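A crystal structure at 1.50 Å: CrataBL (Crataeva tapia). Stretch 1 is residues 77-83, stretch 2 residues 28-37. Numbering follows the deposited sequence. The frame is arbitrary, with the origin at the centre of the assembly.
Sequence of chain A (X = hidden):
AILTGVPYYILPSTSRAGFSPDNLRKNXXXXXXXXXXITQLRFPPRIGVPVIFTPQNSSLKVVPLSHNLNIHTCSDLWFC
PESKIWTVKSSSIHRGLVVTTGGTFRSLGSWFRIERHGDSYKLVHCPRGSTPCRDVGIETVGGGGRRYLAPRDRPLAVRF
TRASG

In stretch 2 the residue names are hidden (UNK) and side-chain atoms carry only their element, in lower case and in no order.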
# COMPACT_ATOMS: atom_id res chain seq x y z
N LEU A 77 -0.24 -8.51 -8.64
CA LEU A 77 -1.61 -8.00 -8.72
C LEU A 77 -1.99 -7.47 -7.34
O LEU A 77 -1.58 -8.03 -6.32
CB LEU A 77 -2.59 -9.11 -9.10
CG LEU A 77 -2.50 -9.63 -10.52
CD1 LEU A 77 -3.47 -10.82 -10.61
CD2 LEU A 77 -2.88 -8.48 -11.45
N TRP A 78 -2.67 -6.32 -7.33
CA TRP A 78 -3.18 -5.80 -6.04
C TRP A 78 -4.36 -4.89 -6.36
O TRP A 78 -4.21 -3.92 -7.09
CB TRP A 78 -2.08 -5.00 -5.32
CG TRP A 78 -2.38 -4.83 -3.90
CD1 TRP A 78 -2.66 -3.67 -3.23
CD2 TRP A 78 -2.46 -5.87 -2.94
NE1 TRP A 78 -2.91 -3.93 -1.91
CE2 TRP A 78 -2.79 -5.28 -1.69
CE3 TRP A 78 -2.26 -7.26 -3.01
CZ2 TRP A 78 -2.95 -6.03 -0.51
CZ3 TRP A 78 -2.42 -8.01 -1.82
CH2 TRP A 78 -2.73 -7.38 -0.59
N PHE A 79 -5.50 -5.18 -5.75
CA PHE A 79 -6.73 -4.52 -6.15
C PHE A 79 -7.18 -3.47 -5.16
O PHE A 79 -8.25 -2.87 -5.34
CB PHE A 79 -7.82 -5.57 -6.33
CG PHE A 79 -7.51 -6.52 -7.45
CD1 PHE A 79 -7.73 -6.12 -8.79
CD2 PHE A 79 -6.90 -7.76 -7.20
CE1 PHE A 79 -7.41 -6.97 -9.86
CE2 PHE A 79 -6.57 -8.62 -8.28
CZ PHE A 79 -6.84 -8.22 -9.61
N CYS A 80 -6.36 -3.22 -4.16
CA CYS A 80 -6.67 -2.22 -3.13
C CYS A 80 -5.76 -1.03 -3.33
O CYS A 80 -4.63 -1.16 -3.79
CB CYS A 80 -6.39 -2.80 -1.72
SG CYS A 80 -7.53 -4.14 -1.31
N PRO A 81 -6.21 0.17 -2.92
CA PRO A 81 -5.28 1.29 -2.91
C PRO A 81 -4.28 1.20 -1.78
O PRO A 81 -3.19 1.75 -1.89
CB PRO A 81 -6.17 2.52 -2.67
CG PRO A 81 -7.58 2.05 -2.69
CD PRO A 81 -7.61 0.56 -2.66
N GLU A 82 -4.65 0.51 -0.70
CA GLU A 82 -3.78 0.41 0.48
C GLU A 82 -2.65 -0.63 0.29
O GLU A 82 -2.63 -1.36 -0.73
CB GLU A 82 -4.62 0.01 1.69
CG GLU A 82 -5.78 0.98 2.01
CD GLU A 82 -7.10 0.64 1.29
OE1 GLU A 82 -7.10 -0.15 0.33
OE2 GLU A 82 -8.14 1.19 1.70
N SER A 83 -1.73 -0.69 1.23
CA SER A 83 -0.52 -1.50 1.06
C SER A 83 -0.82 -3.02 1.12
O SER A 83 -1.89 -3.45 1.54
CB SER A 83 0.44 -1.19 2.20
OG SER A 83 -0.04 -1.85 3.37
N UNK A 28 -10.90 -8.12 -8.50
CA UNK A 28 -11.41 -6.90 -9.20
C UNK A 28 -11.01 -5.63 -8.43
O UNK A 28 -10.87 -5.67 -7.21
c UNK A 28 -12.95 -6.94 -9.39
o UNK A 28 -13.61 -6.77 -8.14
c UNK A 28 -13.43 -8.25 -10.01
N UNK A 29 -10.83 -4.51 -9.14
CA UNK A 29 -10.45 -3.24 -8.48
C UNK A 29 -11.46 -2.81 -7.44
O UNK A 29 -12.66 -2.84 -7.68
c UNK A 29 -10.36 -2.09 -9.51
o UNK A 29 -9.61 -2.50 -10.62
N UNK A 30 -10.94 -2.33 -6.32
CA UNK A 30 -11.74 -1.82 -5.23
C UNK A 30 -11.45 -0.34 -4.98
O UNK A 30 -10.31 0.11 -5.12
c UNK A 30 -13.00 -4.42 -4.25
n UNK A 30 -13.32 -5.24 -5.24
c UNK A 30 -11.54 -4.06 -4.10
o UNK A 30 -13.84 -3.95 -3.48
c UNK A 30 -11.35 -2.57 -3.95
N UNK A 31 -12.48 0.42 -4.60
CA UNK A 31 -12.29 1.85 -4.32
C UNK A 31 -11.48 2.10 -3.05
O UNK A 31 -10.81 3.13 -2.92
c UNK A 31 -14.51 1.16 -3.74
c UNK A 31 -13.89 0.01 -4.51
c UNK A 31 -13.72 2.38 -4.15
N UNK A 32 -11.58 1.16 -2.10
CA UNK A 32 -10.85 1.18 -0.84
C UNK A 32 -11.04 -0.21 -0.26
O UNK A 32 -11.95 -0.97 -0.67
o UNK A 32 -12.72 1.98 0.48
c UNK A 32 -11.37 2.24 0.14
N UNK A 33 -10.19 -0.55 0.69
CA UNK A 33 -10.24 -1.85 1.34
C UNK A 33 -10.03 -1.64 2.82
O UNK A 33 -8.95 -1.90 3.34
s UNK A 33 -9.32 -3.15 -0.95
c UNK A 33 -9.15 -2.76 0.81
N UNK A 34 -11.09 -1.21 3.53
CA UNK A 34 -10.96 -0.89 4.94
C UNK A 34 -10.64 -2.10 5.81
O UNK A 34 -10.13 -1.92 6.90
c UNK A 34 -13.21 -0.60 4.19
c UNK A 34 -12.33 -0.31 5.32
c UNK A 34 -12.42 -0.88 2.98
N UNK A 35 -10.94 -3.31 5.32
CA UNK A 35 -10.72 -4.52 6.13
C UNK A 35 -10.41 -5.72 5.25
O UNK A 35 -11.24 -6.61 5.07
c UNK A 35 -11.59 -5.68 8.20
c UNK A 35 -11.95 -4.78 7.01
c UNK A 35 -12.83 -6.48 8.59
c UNK A 35 -11.14 -4.82 9.36
N UNK A 36 -9.20 -5.73 4.73
CA UNK A 36 -8.82 -6.75 3.76
C UNK A 36 -8.25 -7.93 4.55
O UNK A 36 -7.07 -7.97 4.87
o UNK A 36 -8.43 -7.71 1.06
c UNK A 36 -7.78 -6.18 2.79
c UNK A 36 -7.48 -7.12 1.63
o UNK A 36 -6.27 -7.27 1.27
N UNK A 37 -9.13 -8.88 4.85
CA UNK A 37 -8.79 -10.03 5.68
C UNK A 37 -7.84 -10.97 4.98
O UNK A 37 -7.71 -10.94 3.75
c UNK A 37 -12.35 -10.90 6.78
c UNK A 37 -11.11 -10.02 6.80
c UNK A 37 -10.07 -10.81 6.02
c UNK A 37 -10.66 -9.70 8.23

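Position 28 carries three side-chain atoms, a carbon bearing one oxygen and one carbon. Its CA-to-CB bond points away from stretch 1; its N lies over one face of the Phe 79 ring and its O is 3.2 Å from Phe 79 CB. A hydroxyl and a methyl on one carbon make it Thr 28.

Position 29 has one carbon and then one oxygen. Its CA-to-CB bond also points away, and its backbone N lies 3.5 Å from Phe 79 CD1. This is Ser 29, whose OG is hydrogen-bonded elsewhere in the structure.

Position 30 shows three carbons in a row, the third carrying one oxygen and one nitrogen. Its CA-to-CB bond heads toward stretch 1, and its backbone N donates to Phe 79 O at 2.9 Å. A terminal amide on a chain of this length means Gln 30. The end of the side chain leads away and folds back, NE2 donating to Thr 28 O at 3.2 Å.

At position 31, three carbons close a ring onto the backbone N. The CA-to-CB bond points away, and the backbone O is 3.4 Å from Pro 81 CG. The ring makes it Pro 31.

Position 32 is again one carbon and one oxygen. It points away overall, yet its CB comes within 3.7 Å of Glu 82 OE2. This is Ser 32.

Position 33 has one carbon and one sulfur, the sulfur 2.1 Å from Cys 80 SG. A covalent bond at that length identifies Cys 33, and the chi3 of -88° is that of a relaxed disulfide.

Position 34 closes three carbons onto its own N, with its CA-to-CB bond pointing away: Pro 34, with no amide hydrogen to offer.

Position 35 bears four carbons, out of reach of stretch 1. The fork at the second carbon means Leu 35, since isoleucine forks at the first.

Position 36 has two carbons, the second carrying two oxygens, one of them 4.0 Å from Trp 78 CZ2. A short carboxylate is Asp 36; its oxygens are hydrogen-bonded elsewhere in the structure.

Position 37 repeats four carbons forked at the second, beyond contact: Leu 37.

The rule here is a covalent pin supplemented by two hydrogen bonds given by backbone amides of stretch 2. The disulfide joins two irregular loops, and Glu 82 OE2 accepts the amide of Cys 33, the same residue that forms the disulfide, N to OE2 2.9 Å and nearly straight. Phe 79 supplies both a carbonyl for Gln 30 and a ring packed against the backbone of Thr 28 and Ser 29, so main chain does much of the work on stretch 2.

Stretch 2, residues 28-37: TSQPSCPLDL
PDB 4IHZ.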